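Local coordinates for DUF5751 domain-containing protein (Sulfolobus tokodaii, PDB 2RBG) that is of unknown function but folds into a compact alpha/beta domain built on a five-stranded parallel sheet, at residues 6-11 with 26-31; 80-85 with 107-112. All coordinates share one frame; numbering follows the deposited sequence.

Contact 1 of 2, residues 6-11 with 26-31; sequences ILTLIS and LDVRSS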
ATOM      1  N   ILE A   6     -14.816   9.034   8.779  1.00 12.56           N
ATOM      2  CA  ILE A   6     -13.926   8.758   7.661  1.00 10.81           C
ATOM      3  C   ILE A   6     -14.615   8.804   6.300  1.00  9.05           C
ATOM      4  O   ILE A   6     -15.661   8.182   6.104  1.00 10.03           O
ATOM      5  CB  ILE A   6     -13.287   7.357   7.821  1.00 10.42           C
ATOM      6  CG1 ILE A   6     -12.600   7.248   9.187  1.00 14.05           C
ATOM      7  CG2 ILE A   6     -12.301   7.098   6.691  1.00 10.54           C
ATOM      8  CD1 ILE A   6     -11.461   8.229   9.389  1.00 13.83           C
ATOM      9  N   LEU A   7     -14.033   9.554   5.366  1.00  7.97           N
ATOM     10  CA  LEU A   7     -14.571   9.613   4.012  1.00  7.84           C
ATOM     11  C   LEU A   7     -13.929   8.438   3.283  1.00  6.49           C
ATOM     12  O   LEU A   7     -12.709   8.392   3.132  1.00  7.93           O
ATOM     13  CB  LEU A   7     -14.171  10.908   3.303  1.00  7.80           C
ATOM     14  CG  LEU A   7     -14.553  10.956   1.816  1.00  8.47           C
ATOM     15  CD1 LEU A   7     -16.070  10.923   1.668  1.00  8.00           C
ATOM     16  CD2 LEU A   7     -13.981  12.215   1.176  1.00 10.59           C
ATOM     17  N   THR A   8     -14.746   7.483   2.853  1.00  5.70           N
ATOM     18  CA  THR A   8     -14.241   6.316   2.139  1.00  6.42           C
ATOM     19  C   THR A   8     -14.678   6.372   0.685  1.00  6.87           C
ATOM     20  O   THR A   8     -15.867   6.489   0.388  1.00  7.76           O
ATOM     21  CB  THR A   8     -14.752   5.003   2.777  1.00  6.58           C
ATOM     22  OG1 THR A   8     -14.175   4.851   4.083  1.00  7.53           O
ATOM     23  CG2 THR A   8     -14.362   3.801   1.925  1.00  7.99           C
ATOM     24  N   LEU A   9     -13.702   6.311  -0.217  1.00  7.67           N
ATOM     25  CA  LEU A   9     -13.974   6.345  -1.644  1.00  8.24           C
ATOM     26  C   LEU A   9     -13.507   5.032  -2.251  1.00  8.48           C
ATOM     27  O   LEU A   9     -12.395   4.577  -1.979  1.00  7.88           O
ATOM     28  CB  LEU A   9     -13.218   7.501  -2.305  1.00  9.90           C
ATOM     29  CG  LEU A   9     -13.373   8.881  -1.663  1.00 11.56           C
ATOM     30  CD1 LEU A   9     -12.576   9.904  -2.465  1.00 10.95           C
ATOM     31  CD2 LEU A   9     -14.842   9.266  -1.611  1.00 10.46           C
ATOM     32  N   ILE A  10     -14.356   4.422  -3.070  1.00  7.53           N
ATOM     33  CA  ILE A  10     -13.993   3.167  -3.709  1.00  7.34           C
ATOM     34  C   ILE A  10     -14.561   3.030  -5.109  1.00  8.82           C
ATOM     35  O   ILE A  10     -15.711   3.377  -5.372  1.00 10.17           O
ATOM     36  CB  ILE A  10     -14.451   1.943  -2.871  1.00  8.96           C
ATOM     37  CG1 ILE A  10     -14.136   0.646  -3.627  1.00  7.62           C
ATOM     38  CG2 ILE A  10     -15.950   2.039  -2.573  1.00  9.63           C
ATOM     39  CD1 ILE A  10     -14.297  -0.624  -2.784  1.00 11.33           C
ATOM     40  N   SER A  11     -13.723   2.538  -6.013  1.00  8.33           N
ATOM     41  CA  SER A  11     -14.127   2.294  -7.384  1.00 10.47           C
ATOM     42  C   SER A  11     -13.422   1.018  -7.828  1.00  9.11           C
ATOM     43  O   SER A  11     -12.218   1.014  -8.072  1.00 11.58           O
ATOM     44  CB  SER A  11     -13.729   3.456  -8.293  1.00 13.19           C
ATOM     45  OG  SER A  11     -14.226   3.242  -9.603  1.00 19.72           O
ATOM     46  N   LEU A  26     -11.428  -2.899   8.012  1.00  8.53           N
ATOM     47  CA  LEU A  26     -10.189  -3.110   8.752  1.00 10.27           C
ATOM     48  C   LEU A  26      -9.562  -1.731   8.971  1.00  7.43           C
ATOM     49  O   LEU A  26      -9.117  -1.397  10.068  1.00  8.43           O
ATOM     50  CB  LEU A  26      -9.210  -3.975   7.950  1.00 12.37           C
ATOM     51  CG  LEU A  26      -9.021  -5.445   8.330  1.00 23.05           C
ATOM     52  CD1 LEU A  26     -10.297  -6.194   8.093  1.00 28.50           C
ATOM     53  CD2 LEU A  26      -7.905  -6.053   7.499  1.00 23.45           C
ATOM     54  N   ASP A  27      -9.543  -0.926   7.915  1.00  8.78           N
ATOM     55  CA  ASP A  27      -8.956   0.403   7.990  1.00  6.87           C
ATOM     56  C   ASP A  27      -9.776   1.369   8.837  1.00  7.47           C
ATOM     57  O   ASP A  27      -9.216   2.148   9.609  1.00  8.28           O
ATOM     58  CB  ASP A  27      -8.744   0.973   6.585  1.00 10.81           C
ATOM     59  CG  ASP A  27      -7.658   0.236   5.821  1.00 11.54           C
ATOM     60  OD1 ASP A  27      -6.632  -0.113   6.445  1.00  9.76           O
ATOM     61  OD2 ASP A  27      -7.821   0.015   4.604  1.00 10.25           O
ATOM     62  N   VAL A  28     -11.098   1.320   8.704  1.00  6.57           N
ATOM     63  CA  VAL A  28     -11.938   2.211   9.499  1.00  8.12           C
ATOM     64  C   VAL A  28     -11.755   1.905  10.986  1.00 10.25           C
ATOM     65  O   VAL A  28     -11.587   2.813  11.802  1.00  9.64           O
ATOM     66  CB  VAL A  28     -13.430   2.073   9.128  1.00  8.01           C
ATOM     67  CG1 VAL A  28     -14.290   2.820  10.146  1.00  9.50           C
ATOM     68  CG2 VAL A  28     -13.670   2.647   7.728  1.00  8.04           C
ATOM     69  N   ARG A  29     -11.768   0.625  11.339  1.00 10.05           N
ATOM     70  CA  ARG A  29     -11.600   0.251  12.741  1.00 11.15           C
ATOM     71  C   ARG A  29     -10.267   0.750  13.298  1.00 11.79           C
ATOM     72  O   ARG A  29     -10.214   1.285  14.405  1.00 12.01           O
ATOM     73  CB  ARG A  29     -11.696  -1.268  12.905  1.00  9.99           C
ATOM     74  CG  ARG A  29     -13.107  -1.826  12.787  1.00 10.18           C
ATOM     75  CD  ARG A  29     -13.079  -3.334  12.964  1.00 10.25           C
ATOM     76  NE  ARG A  29     -14.407  -3.938  12.963  1.00 14.64           N
ATOM     77  CZ  ARG A  29     -14.971  -4.501  14.025  1.00 20.85           C
ATOM     78  NH1 ARG A  29     -14.325  -4.539  15.183  1.00 20.73           N
ATOM     79  NH2 ARG A  29     -16.177  -5.044  13.925  1.00 23.29           N
ATOM     80  N   SER A  30      -9.195   0.593  12.527  1.00 10.27           N
ATOM     81  CA  SER A  30      -7.875   1.036  12.970  1.00 10.98           C
ATOM     82  C   SER A  30      -7.752   2.554  13.091  1.00 13.07           C
ATOM     83  O   SER A  30      -6.922   3.051  13.852  1.00 12.79           O
ATOM     84  CB  SER A  30      -6.786   0.528  12.015  1.00  8.79           C
ATOM     85  OG  SER A  30      -6.605  -0.870  12.145  1.00 12.96           O
ATOM     86  N   SER A  31      -8.576   3.285  12.345  1.00 12.07           N
ATOM     87  CA  SER A  31      -8.529   4.747  12.369  1.00 12.63           C
ATOM     88  C   SER A  31      -9.012   5.340  13.687  1.00 14.41           C
ATOM     89  O   SER A  31      -8.712   6.492  13.998  1.00 16.95           O
ATOM     90  CB  SER A  31      -9.374   5.330  11.233  1.00 15.15           C
ATOM     91  OG  SER A  31     -10.755   5.249  11.540  1.00 12.95           O
TER
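Ser31 OG, near the end of helix 17-31, is held by two polar partners while its flank rests against Ile6. It donates to Val28 O at 2.6 Å, one turn back, and accepts from the backbone N of Ser33 in the loop that follows. The first bond meets the carbonyl at a C=O...O angle of 132°, tilted 16° from the carbonyl plane. It is made possible by a first torsion of 76°, which sets OG between the backbone N and the carbonyl carbon, folded back over the last turn. The same hydroxyl also lies against the CG1-CD1 branch of Ile6: CG1 is 3.6 Å from Ser31 OG, and CD1 reaches Ser31 CB at 4.0 Å. That branch stands beside the backbone N of Ile6, while CG2 is anti to it. Two residues along the strand the touch is lighter, Thr8 OG1 lying 4.3 Å from Val28 CG2; this hydroxyl has its polar partner in Thr36 of the next strand. Leu91 of strand 89-94 touches both Ile6 and Val28 and extends the apolar layer. Helix 17-31 thus covers one sheet face as the connecting helix of the beta-alpha-beta unit 6-11, 17-31, 35-41.

Contact 2 of 2, residues 80-85 with 107-112; sequences KNLEKS and DNLPTA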
ATOM      1  N   LYS A  80     -20.045  18.031  -4.947  1.00 10.41           N
ATOM      2  CA  LYS A  80     -20.851  19.135  -4.431  1.00 10.15           C
ATOM      3  C   LYS A  80     -21.364  18.793  -3.035  1.00 10.76           C
ATOM      4  O   LYS A  80     -21.264  19.600  -2.111  1.00 10.37           O
ATOM      5  CB  LYS A  80     -22.033  19.428  -5.361  1.00 12.27           C
ATOM      6  CG  LYS A  80     -22.915  20.584  -4.889  1.00 16.44           C
ATOM      7  CD  LYS A  80     -22.119  21.875  -4.764  1.00 20.17           C
ATOM      8  CE  LYS A  80     -22.973  23.006  -4.203  1.00 24.66           C
ATOM      9  NZ  LYS A  80     -22.207  24.287  -4.115  1.00 25.43           N
ATOM     10  N   ASN A  81     -21.910  17.590  -2.883  1.00  8.82           N
ATOM     11  CA  ASN A  81     -22.429  17.148  -1.595  1.00  9.52           C
ATOM     12  C   ASN A  81     -21.330  17.103  -0.539  1.00  9.21           C
ATOM     13  O   ASN A  81     -21.593  17.291   0.649  1.00  8.16           O
ATOM     14  CB  ASN A  81     -23.061  15.760  -1.726  1.00  6.26           C
ATOM     15  CG  ASN A  81     -24.379  15.784  -2.486  1.00  9.62           C
ATOM     16  OD1 ASN A  81     -24.810  16.828  -2.978  1.00  9.19           O
ATOM     17  ND2 ASN A  81     -25.024  14.626  -2.582  1.00  6.70           N
ATOM     18  N   LEU A  82     -20.102  16.843  -0.974  1.00  8.29           N
ATOM     19  CA  LEU A  82     -18.968  16.771  -0.055  1.00  9.25           C
ATOM     20  C   LEU A  82     -18.799  18.083   0.715  1.00 10.59           C
ATOM     21  O   LEU A  82     -18.303  18.095   1.844  1.00  9.88           O
ATOM     22  CB  LEU A  82     -17.687  16.446  -0.831  1.00  9.95           C
ATOM     23  CG  LEU A  82     -16.413  16.220  -0.009  1.00 14.09           C
ATOM     24  CD1 LEU A  82     -16.644  15.119   1.014  1.00 13.71           C
ATOM     25  CD2 LEU A  82     -15.265  15.857  -0.942  1.00 10.74           C
ATOM     26  N   GLU A  83     -19.226  19.188   0.110  1.00  9.50           N
ATOM     27  CA  GLU A  83     -19.114  20.489   0.764  1.00 11.88           C
ATOM     28  C   GLU A  83     -19.871  20.535   2.089  1.00 12.86           C
ATOM     29  O   GLU A  83     -19.512  21.300   2.984  1.00 13.04           O
ATOM     30  CB  GLU A  83     -19.643  21.598  -0.150  1.00 12.61           C
ATOM     31  CG  GLU A  83     -18.880  21.741  -1.452  1.00 14.42           C
ATOM     32  CD  GLU A  83     -19.353  22.921  -2.277  1.00 18.48           C
ATOM     33  OE1 GLU A  83     -20.368  23.542  -1.902  1.00 18.66           O
ATOM     34  OE2 GLU A  83     -18.714  23.223  -3.306  1.00 22.59           O
ATOM     35  N   LYS A  84     -20.912  19.715   2.214  1.00 11.63           N
ATOM     36  CA  LYS A  84     -21.724  19.685   3.431  1.00 14.14           C
ATOM     37  C   LYS A  84     -21.432  18.500   4.354  1.00 16.24           C
ATOM     38  O   LYS A  84     -22.012  18.393   5.433  1.00 17.54           O
ATOM     39  CB  LYS A  84     -23.213  19.650   3.070  1.00 13.67           C
ATOM     40  CG  LYS A  84     -23.730  20.868   2.330  1.00 18.74           C
ATOM     41  CD  LYS A  84     -25.201  20.683   1.970  1.00 19.43           C
ATOM     42  CE  LYS A  84     -25.763  21.902   1.261  1.00 25.40           C
ATOM     43  NZ  LYS A  84     -25.725  23.113   2.123  1.00 30.14           N
ATOM     44  N   SER A  85     -20.541  17.614   3.927  1.00 12.83           N
ATOM     45  CA  SER A  85     -20.211  16.429   4.710  1.00 16.34           C
ATOM     46  C   SER A  85     -19.074  16.673   5.691  1.00 17.60           C
ATOM     47  O   SER A  85     -18.001  17.139   5.310  1.00 14.60           O
ATOM     48  CB  SER A  85     -19.842  15.274   3.771  1.00 18.24           C
ATOM     49  OG  SER A  85     -19.612  14.077   4.493  1.00 25.32           O
ATOM     50  N   ASP A 107      -7.339  13.811  -6.785  1.00 15.92           N
ATOM     51  CA  ASP A 107      -6.666  15.070  -7.090  1.00 19.28           C
ATOM     52  C   ASP A 107      -7.584  16.272  -6.895  1.00 18.25           C
ATOM     53  O   ASP A 107      -7.113  17.372  -6.608  1.00 19.40           O
ATOM     54  CB  ASP A 107      -6.151  15.089  -8.535  1.00 21.10           C
ATOM     55  CG  ASP A 107      -5.050  14.079  -8.785  1.00 24.44           C
ATOM     56  OD1 ASP A 107      -4.219  13.860  -7.879  1.00 24.29           O
ATOM     57  OD2 ASP A 107      -5.005  13.518  -9.902  1.00 26.54           O
ATOM     58  N   ASN A 108      -8.887  16.065  -7.057  1.00 16.67           N
ATOM     59  CA  ASN A 108      -9.847  17.158  -6.919  1.00 16.97           C
ATOM     60  C   ASN A 108     -10.500  17.295  -5.546  1.00 15.91           C
ATOM     61  O   ASN A 108     -11.388  18.125  -5.367  1.00 13.39           O
ATOM     62  CB  ASN A 108     -10.938  17.044  -7.987  1.00 19.30           C
ATOM     63  CG  ASN A 108     -10.423  17.355  -9.379  1.00 23.83           C
ATOM     64  OD1 ASN A 108      -9.667  16.579  -9.967  1.00 26.90           O
ATOM     65  ND2 ASN A 108     -10.826  18.503  -9.911  1.00 22.68           N
ATOM     66  N   LEU A 109     -10.072  16.490  -4.581  1.00 14.98           N
ATOM     67  CA  LEU A 109     -10.638  16.580  -3.237  1.00 14.18           C
ATOM     68  C   LEU A 109     -10.053  17.787  -2.524  1.00 16.48           C
ATOM     69  O   LEU A 109      -8.963  18.246  -2.866  1.00 14.47           O
ATOM     70  CB  LEU A 109     -10.308  15.328  -2.422  1.00 11.94           C
ATOM     71  CG  LEU A 109     -10.915  13.998  -2.861  1.00  9.62           C
ATOM     72  CD1 LEU A 109     -10.334  12.877  -2.007  1.00  8.05           C
ATOM     73  CD2 LEU A 109     -12.430  14.046  -2.726  1.00  8.93           C
ATOM     74  N   PRO A 110     -10.769  18.319  -1.521  1.00 16.03           N
ATOM     75  CA  PRO A 110     -10.276  19.478  -0.771  1.00 18.68           C
ATOM     76  C   PRO A 110      -8.911  19.174  -0.156  1.00 18.36           C
ATOM     77  O   PRO A 110      -8.632  18.038   0.235  1.00 16.80           O
ATOM     78  CB  PRO A 110     -11.351  19.682   0.291  1.00 17.68           C
ATOM     79  CG  PRO A 110     -12.595  19.224  -0.407  1.00 20.90           C
ATOM     80  CD  PRO A 110     -12.131  17.957  -1.090  1.00 17.75           C
ATOM     81  N   THR A 111      -8.068  20.194  -0.067  1.00 17.87           N
ATOM     82  CA  THR A 111      -6.732  20.043   0.492  1.00 19.17           C
ATOM     83  C   THR A 111      -6.726  19.374   1.867  1.00 18.59           C
ATOM     84  O   THR A 111      -5.965  18.437   2.106  1.00 15.29           O
ATOM     85  CB  THR A 111      -6.040  21.411   0.623  1.00 18.45           C
ATOM     86  OG1 THR A 111      -5.951  22.024  -0.668  1.00 26.33           O
ATOM     87  CG2 THR A 111      -4.644  21.248   1.201  1.00 22.32           C
ATOM     88  N   ALA A 112      -7.577  19.862   2.765  1.00 16.37           N
ATOM     89  CA  ALA A 112      -7.653  19.327   4.120  1.00 18.47           C
ATOM     90  C   ALA A 112      -7.974  17.838   4.166  1.00 17.46           C
ATOM     91  O   ALA A 112      -7.511  17.124   5.055  1.00 19.35           O
ATOM     92  CB  ALA A 112      -8.686  20.107   4.930  1.00 18.49           C
TER
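Leu82 CD2 is the atom that carries this contact, meeting Leu109 CD2 at 3.8 Å and Pro110 CD, also at 3.8 Å. The two leucine side chains cross at about a right angle, methyl against methyl, whereas Pro110 and Leu82 reach toward each other end on, through Pro110 CD. Leu82 gets there with CG anti to its backbone N (chi1 -175°), which extends the side chain from the last part of helix 75-82. Leu109 starts off to one side, and it is the far end of its side chain that closes on Leu82. Both leucines are buried, and each continues inward to strand 6-11, so the contact lies over one face of the parallel sheet in this alpha/beta fold. Ile113 of helix 111-114 adds a further apolar neighbour to Leu82. Behind this first shell, Pro110 holds the N-cap position of that helix. On the other segment a type I beta turn runs from Leu82 to Ser85, closed by Ser85 N to Leu82 O at 3.1 Å. At the exposed surface, Lys80 NZ forms a salt bridge with Glu83 OE1 at 3.0 Å, approaching from above the carboxylate plane, 37° out of it.

In the fold
Strand 6-11 ties the two contacts together, with alternate side chains serving different layers: Ile6 and Thr8 face helix 17-31 in contact 1, while Leu7 and Leu9 meet contact 2. Leu9 CD1 lies 3.8 Å from Leu109 CD1, and Leu7 CD2 is 3.9 Å from Leu82 CD1. Contact 1 is central, its centre about 6 Å from the centre of the chain, and joins neighbours of one beta-alpha-beta unit; contact 2, its centre about 14 Å from that point, joins helix 75-82 to the loop before helix 111-114 and includes the exposed Pro110. Its touch is purely aliphatic, and the Lys80-Glu83 salt bridge stays within 80-85, whereas contact 1 sets aliphatic branches against hydroxyls already bonded.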